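Local coordinates for protein transcriptional regulator, IclR family (Ruegeria sp. TM1040, PDB 3R4K) that probably binds DNA as a dimeric IclR-family transcriptional regulator, with an N-terminal helix-turn-helix domain and a C-terminal domain of the IclR effector-binding type, at residues A[3-6]-A[7-11]; A[31-34]-A[35-39]; A[75-78]-A[79-83]. One frame throughout, in Å; residues are numbered along the deposited sequence.

How the contacts relate
Along the chain the contacts come in series: contact 1 in helix 4-12, contact 2 at the start of helix 35-47, contact 3 where helix 66-76 gives way to helix 79-94. Contacts 1 and 2 share the helix-turn-helix domain; their centres lie 11 Å apart and they touch, Lys7 and Leu11 packing on Met33. Contact 3 belongs to the C-terminal IclR region, its centre 27 Å from that of contact 1 and 36 Å from that of contact 2. Contacts 1 and 3 also meet the second subunit, so the dimer engages both the probable DNA-binding part and the junction of helix 66-76 with the C-terminal domain.

Contact 1 (A[3-6]-A[7-11]); sequences GTVS and KALTL
The backbone oxygen Ser6 O takes two donors from one residue, Thr10, in helix 4-12, the first helix of the helix-turn-helix domain. The hydroxyl gives the shorter bond, Thr10 OG1 to Ser6 O at 2.7 Å, while Thr10 N reaches the same Ser6 O at 3.0 Å. The two come from opposite faces of the carbonyl plane, the hydroxyl tilted 33° from it, so the oxygen is held between them. Thr10 can fold back like this because its OG1 is anti to the carbonyl carbon (chi1 -62°), which lays the hydroxyl over the preceding turn; CG2 takes the branch beside the carbonyl carbon.

The turn before is regular. Gly3 occupies the N-cap position, and Lys7 N donates to Gly3 O at 2.9 Å. The next bonds follow the same i to i+4 pattern, Ala8 N to Thr4 O and Leu9 N to Val5 O. The aliphatic part of Lys7 runs back past the N-cap carbonyl, with Lys7 CB 3.5 Å from Gly3 O, before the chain bends at chi3 (91°).

On another face, Val5 and Leu9 lie side by side and point the same way. This face meets the second subunit, where Glu44 of that subunit packs on Val5 and its Ala48 on Leu9; Ala8 packs on Val5 of that chain. Within the chain, Ala8 and Leu11 rest on Leu41 of helix 35-47, so the helix joins its own domain to the dimer partner. The apolar pair itself meets through one methyl from each residue, Val5 CG1 and Leu9 CD1, 3.9 Å apart, while Leu9 CG sits 3.3 Å from Val5 O.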
loop_
_atom_site.group_PDB
_atom_site.type_symbol
_atom_site.label_atom_id
_atom_site.label_comp_id
_atom_site.label_asym_id
_atom_site.label_seq_id
_atom_site.Cartn_x
_atom_site.Cartn_y
_atom_site.Cartn_z
ATOM N N GLY A 3 21.154 6.500 -18.646
ATOM C CA GLY A 3 21.592 7.648 -17.862
ATOM C C GLY A 3 21.715 7.310 -16.389
ATOM O O GLY A 3 21.312 6.222 -15.966
ATOM N N THR A 4 22.249 8.256 -15.593
ATOM C CA THR A 4 22.512 8.095 -14.155
ATOM C C THR A 4 21.221 7.887 -13.335
ATOM O O THR A 4 21.258 7.114 -12.370
ATOM C CB THR A 4 23.387 9.227 -13.577
ATOM O OG1 THR A 4 23.435 10.348 -14.459
ATOM C CG2 THR A 4 24.793 8.774 -13.349
ATOM N N VAL A 5 20.075 8.500 -13.737
ATOM C CA VAL A 5 18.806 8.317 -13.017
ATOM C C VAL A 5 18.327 6.864 -13.237
ATOM O O VAL A 5 18.001 6.182 -12.263
ATOM C CB VAL A 5 17.737 9.377 -13.388
ATOM C CG1 VAL A 5 16.364 9.040 -12.791
ATOM C CG2 VAL A 5 18.177 10.760 -12.952
ATOM N N SER A 6 18.356 6.395 -14.506
ATOM C CA SER A 6 18.017 5.039 -14.937
ATOM C C SER A 6 18.886 3.984 -14.236
ATOM O O SER A 6 18.374 2.951 -13.819
ATOM C CB SER A 6 18.194 4.907 -16.448
ATOM O OG SER A 6 17.128 5.504 -17.172
ATOM N N LYS A 7 20.206 4.255 -14.119
ATOM C CA LYS A 7 21.192 3.385 -13.475
ATOM C C LYS A 7 20.865 3.188 -12.001
ATOM O O LYS A 7 20.867 2.049 -11.518
ATOM C CB LYS A 7 22.604 3.962 -13.611
ATOM C CG LYS A 7 23.398 3.389 -14.773
ATOM C CD LYS A 7 24.601 4.261 -15.151
ATOM C CE LYS A 7 25.857 3.890 -14.429
ATOM N NZ LYS A 7 27.012 4.713 -14.862
ATOM N N ALA A 8 20.550 4.304 -11.300
ATOM C CA ALA A 8 20.206 4.306 -9.884
ATOM C C ALA A 8 18.940 3.499 -9.630
ATOM O O ALA A 8 18.907 2.677 -8.714
ATOM C CB ALA A 8 20.022 5.733 -9.408
ATOM N N LEU A 9 17.914 3.692 -10.475
ATOM C CA LEU A 9 16.644 3.010 -10.307
ATOM C C LEU A 9 16.736 1.520 -10.637
ATOM O O LEU A 9 15.995 0.744 -10.039
ATOM C CB LEU A 9 15.531 3.707 -11.104
ATOM C CG LEU A 9 15.284 5.158 -10.696
ATOM C CD1 LEU A 9 14.395 5.860 -11.690
ATOM C CD2 LEU A 9 14.800 5.281 -9.218
ATOM N N THR A 10 17.681 1.112 -11.507
ATOM C CA THR A 10 17.926 -0.297 -11.852
ATOM C C THR A 10 18.418 -1.055 -10.611
ATOM O O THR A 10 18.069 -2.220 -10.440
ATOM C CB THR A 10 18.934 -0.390 -13.004
ATOM O OG1 THR A 10 18.384 0.254 -14.149
ATOM C CG2 THR A 10 19.282 -1.805 -13.373
ATOM N N LEU A 11 19.213 -0.382 -9.741
ATOM C CA LEU A 11 19.759 -0.981 -8.525
ATOM C C LEU A 11 18.642 -1.459 -7.590
ATOM O O LEU A 11 18.794 -2.510 -6.959
ATOM C CB LEU A 11 20.708 -0.009 -7.786
ATOM C CG LEU A 11 22.048 0.318 -8.483
ATOM C CD1 LEU A 11 22.787 1.442 -7.759
ATOM C CD2 LEU A 11 22.944 -0.902 -8.555
#

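Contact 2 (A[31-34]-A[35-39]); sequences SGMN and KATVY
Asn34 and Thr37 meet through their polar ends at the start of helix 35-47: Thr37 OG1 donates to Asn34 OD1 over 3.0 Å. The hydroxyl stands above the amide plane, 37° out of it, and therefore does not use a lone pair of the oxygen. Thr37 has OG1 anti to the carbonyl carbon (chi1 -60°), which turns the hydroxyl back to the residue before the helix and leaves CG2 on the branch near Met33. Thr37 CG2 lies 4.3 Å from Met33 CB and also packs on Lys7 of helix 4-12.

Asn34 is the N-cap residue, yet its side chain forms no capping bond; the first turn is gripped by its backbone instead. Val38 N reaches Asn34 O at 3.0 Å with an almost straight N-H...O angle of 170°.

Val38, the buried member of the group, turns its CG2 methyl to the inside of the bend. Val38 CG2 lies 3.4 Å from Asn34 O. On its other contacts, Val38 CG2 is 3.8 Å from Met33 CB and also touches Ser31 OG. The Ser31 hydroxyl has its main partner elsewhere, in the carbonyl of Leu27, and takes only a weak bond from Met33 N. Beyond CB, selenomethionine Met33 extends away to Lys7 and Leu11 of helix 4-12, and Val38 rests on Leu24 and Leu27.

Between the helices, Gly32 has a positive phi and lets the chain leave helix 24-31. The tight bend and the immediate start of helix 35-47 form the turn of a helix-turn-helix motif, in which the second helix is probably the DNA-recognition helix.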
loop_
_atom_site.group_PDB
_atom_site.type_symbol
_atom_site.label_atom_id
_atom_site.label_comp_id
_atom_site.label_asym_id
_atom_site.label_seq_id
_atom_site.Cartn_x
_atom_site.Cartn_y
_atom_site.Cartn_z
ATOM N N SER A 31 24.720 -5.835 -10.614
ATOM C CA SER A 31 24.462 -4.723 -11.520
ATOM C C SER A 31 25.462 -4.609 -12.668
ATOM O O SER A 31 25.087 -4.131 -13.740
ATOM C CB SER A 31 24.432 -3.406 -10.756
ATOM O OG SER A 31 25.686 -3.121 -10.164
ATOM N N GLY A 32 26.709 -4.995 -12.437
ATOM C CA GLY A 32 27.750 -4.886 -13.450
ATOM C C GLY A 32 28.482 -3.555 -13.420
ATOM O O GLY A 32 29.418 -3.346 -14.198
HETATM N N MSE A 33 28.078 -2.651 -12.501
HETATM C CA MSE A 33 28.675 -1.323 -12.311
HETATM C C MSE A 33 29.874 -1.392 -11.357
HETATM O O MSE A 33 29.971 -2.345 -10.583
HETATM C CB MSE A 33 27.633 -0.338 -11.744
HETATM C CG MSE A 33 26.289 -0.360 -12.480
HETATM SE SE MSE A 33 25.002 0.872 -11.723
HETATM C CE MSE A 33 23.448 0.150 -12.398
ATOM N N ASN A 34 30.772 -0.376 -11.379
ATOM C CA ASN A 34 31.914 -0.304 -10.448
ATOM C C ASN A 34 31.392 -0.066 -9.029
ATOM O O ASN A 34 30.350 0.558 -8.870
ATOM C CB ASN A 34 32.936 0.809 -10.802
ATOM C CG ASN A 34 32.946 1.333 -12.205
ATOM O OD1 ASN A 34 31.953 1.893 -12.714
ATOM N ND2 ASN A 34 34.109 1.236 -12.829
ATOM N N LYS A 35 32.126 -0.526 -8.013
ATOM C CA LYS A 35 31.794 -0.365 -6.594
ATOM C C LYS A 35 31.534 1.108 -6.245
ATOM O O LYS A 35 30.529 1.408 -5.588
ATOM C CB LYS A 35 32.927 -0.929 -5.707
ATOM C CG LYS A 35 32.483 -1.384 -4.327
ATOM C CD LYS A 35 33.696 -1.680 -3.437
ATOM C CE LYS A 35 33.345 -2.360 -2.124
ATOM N NZ LYS A 35 32.925 -3.787 -2.275
ATOM N N ALA A 36 32.414 2.018 -6.724
ATOM C CA ALA A 36 32.337 3.464 -6.507
ATOM C C ALA A 36 31.062 4.062 -7.109
ATOM O O ALA A 36 30.464 4.938 -6.487
ATOM C CB ALA A 36 33.558 4.140 -7.102
ATOM N N THR A 37 30.640 3.576 -8.300
ATOM C CA THR A 37 29.414 4.023 -8.953
ATOM C C THR A 37 28.219 3.627 -8.098
ATOM O O THR A 37 27.369 4.477 -7.802
ATOM C CB THR A 37 29.295 3.456 -10.375
ATOM O OG1 THR A 37 30.400 3.900 -11.158
ATOM C CG2 THR A 37 27.989 3.867 -11.064
ATOM N N VAL A 38 28.170 2.335 -7.691
ATOM C CA VAL A 38 27.102 1.749 -6.873
ATOM C C VAL A 38 27.005 2.522 -5.557
ATOM O O VAL A 38 25.912 2.938 -5.195
ATOM C CB VAL A 38 27.284 0.212 -6.670
ATOM C CG1 VAL A 38 26.234 -0.355 -5.718
ATOM C CG2 VAL A 38 27.228 -0.530 -8.008
ATOM N N TYR A 39 28.146 2.783 -4.898
ATOM C CA TYR A 39 28.190 3.519 -3.643
ATOM C C TYR A 39 27.614 4.940 -3.784
ATOM O O TYR A 39 26.841 5.367 -2.926
ATOM C CB TYR A 39 29.626 3.594 -3.086
ATOM C CG TYR A 39 29.673 4.262 -1.728
ATOM C CD1 TYR A 39 29.194 3.612 -0.594
ATOM C CD2 TYR A 39 30.135 5.572 -1.584
ATOM C CE1 TYR A 39 29.192 4.238 0.655
ATOM C CE2 TYR A 39 30.143 6.206 -0.337
ATOM C CZ TYR A 39 29.673 5.532 0.781
ATOM O OH TYR A 39 29.671 6.147 2.011
#

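Contact 3 (A[75-78]-A[79-83]); sequences ASVP and ILSAS
Pro78 O, the carbonyl of the N-cap residue, receives the first backbone bonds of helix 79-94. Ala82 N makes the sound one, 3.1 Å from Pro78 O, while Ser81 N adds a weak and bent bond to the same oxygen. A proline has no N-H of its own to offer, and the chain passes through it from helix 66-76 with the break at Val77.

The serines play different parts. Ser83 OG donates to Leu80 O at 2.7 Å, from 32° off the plane of that carbonyl; chi1 of 80° folds the hydroxyl back over the preceding turn. The same hydroxyl also bonds to Ser112 OG of strand 107-114, linking the helix start to the sheet. Ser83 N goes to Ile79 O at 3.0 Å. Ser81 meets Pro78 through carbon: Ser81 CB lies against the proline ring, 3.5 Å from Pro78 CD. Before the break, Ser76 OG bonds to Leu72 O within helix 66-76.

Val77 supplies the apolar part. Val77 CG1, anti to the backbone N (chi1 -167°), lies 3.8 Å from Ala82 CB, bridging from the break to the first turn of the new helix. Both residues then rest on Arg245 of helix 225-245, and Arg61 of the second subunit packs on Val77. Helix 66-76 thus ends and helix 79-94 begins across two residues, the second a proline N-cap, and this is the junction by which helix 66-76 runs into the profilin-like, GAF-related C-terminal domain of the IclR family.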
loop_
_atom_site.group_PDB
_atom_site.type_symbol
_atom_site.label_atom_id
_atom_site.label_comp_id
_atom_site.label_asym_id
_atom_site.label_seq_id
_atom_site.Cartn_x
_atom_site.Cartn_y
_atom_site.Cartn_z
ATOM N N ALA A 75 -4.302 5.593 -3.964
ATOM C CA ALA A 75 -5.391 6.579 -4.054
ATOM C C ALA A 75 -5.656 6.955 -5.511
ATOM O O ALA A 75 -6.811 6.973 -5.921
ATOM C CB ALA A 75 -5.075 7.823 -3.225
ATOM N N SER A 76 -4.578 7.152 -6.308
ATOM C CA SER A 76 -4.606 7.516 -7.728
ATOM C C SER A 76 -5.168 6.407 -8.601
ATOM O O SER A 76 -5.977 6.710 -9.476
ATOM C CB SER A 76 -3.208 7.874 -8.222
ATOM O OG SER A 76 -2.618 8.934 -7.484
ATOM N N VAL A 77 -4.686 5.159 -8.435
ATOM C CA VAL A 77 -5.143 4.001 -9.202
ATOM C C VAL A 77 -5.565 2.833 -8.242
ATOM O O VAL A 77 -4.736 1.969 -7.949
ATOM C CB VAL A 77 -4.126 3.487 -10.266
ATOM C CG1 VAL A 77 -4.791 2.499 -11.211
ATOM C CG2 VAL A 77 -3.483 4.612 -11.056
ATOM N N PRO A 78 -6.847 2.757 -7.794
ATOM C CA PRO A 78 -7.297 1.557 -7.042
ATOM C C PRO A 78 -7.297 0.295 -7.973
ATOM O O PRO A 78 -7.319 0.492 -9.185
ATOM C CB PRO A 78 -8.705 1.954 -6.578
ATOM C CG PRO A 78 -8.837 3.450 -6.864
ATOM C CD PRO A 78 -7.969 3.684 -8.037
ATOM N N ILE A 79 -7.193 -0.966 -7.450
ATOM C CA ILE A 79 -7.151 -2.237 -8.246
ATOM C C ILE A 79 -8.305 -2.309 -9.300
ATOM O O ILE A 79 -8.076 -2.755 -10.431
ATOM C CB ILE A 79 -7.132 -3.524 -7.332
ATOM C CG1 ILE A 79 -7.164 -4.842 -8.157
ATOM C CG2 ILE A 79 -8.264 -3.515 -6.301
ATOM C CD1 ILE A 79 -6.237 -5.909 -7.699
ATOM N N LEU A 80 -9.517 -1.850 -8.940
ATOM C CA LEU A 80 -10.648 -1.918 -9.866
ATOM C C LEU A 80 -10.512 -0.904 -11.016
ATOM O O LEU A 80 -10.984 -1.165 -12.120
ATOM C CB LEU A 80 -12.001 -1.778 -9.139
ATOM C CG LEU A 80 -12.300 -2.894 -8.072
ATOM C CD1 LEU A 80 -13.573 -2.621 -7.333
ATOM C CD2 LEU A 80 -12.348 -4.305 -8.672
ATOM N N SER A 81 -9.825 0.212 -10.775
ATOM C CA SER A 81 -9.556 1.220 -11.800
ATOM C C SER A 81 -8.501 0.689 -12.783
ATOM O O SER A 81 -8.653 0.869 -13.996
ATOM C CB SER A 81 -9.103 2.518 -11.151
ATOM O OG SER A 81 -8.767 3.500 -12.113
ATOM N N ALA A 82 -7.476 -0.025 -12.261
ATOM C CA ALA A 82 -6.425 -0.665 -13.058
ATOM C C ALA A 82 -6.985 -1.831 -13.909
ATOM O O ALA A 82 -6.462 -2.121 -14.992
ATOM C CB ALA A 82 -5.324 -1.183 -12.147
ATOM N N SER A 83 -8.035 -2.497 -13.405
ATOM C CA SER A 83 -8.654 -3.638 -14.068
ATOM C C SER A 83 -9.431 -3.243 -15.334
ATOM O O SER A 83 -9.511 -4.054 -16.255
ATOM C CB SER A 83 -9.584 -4.366 -13.103
ATOM O OG SER A 83 -10.836 -3.710 -12.978
#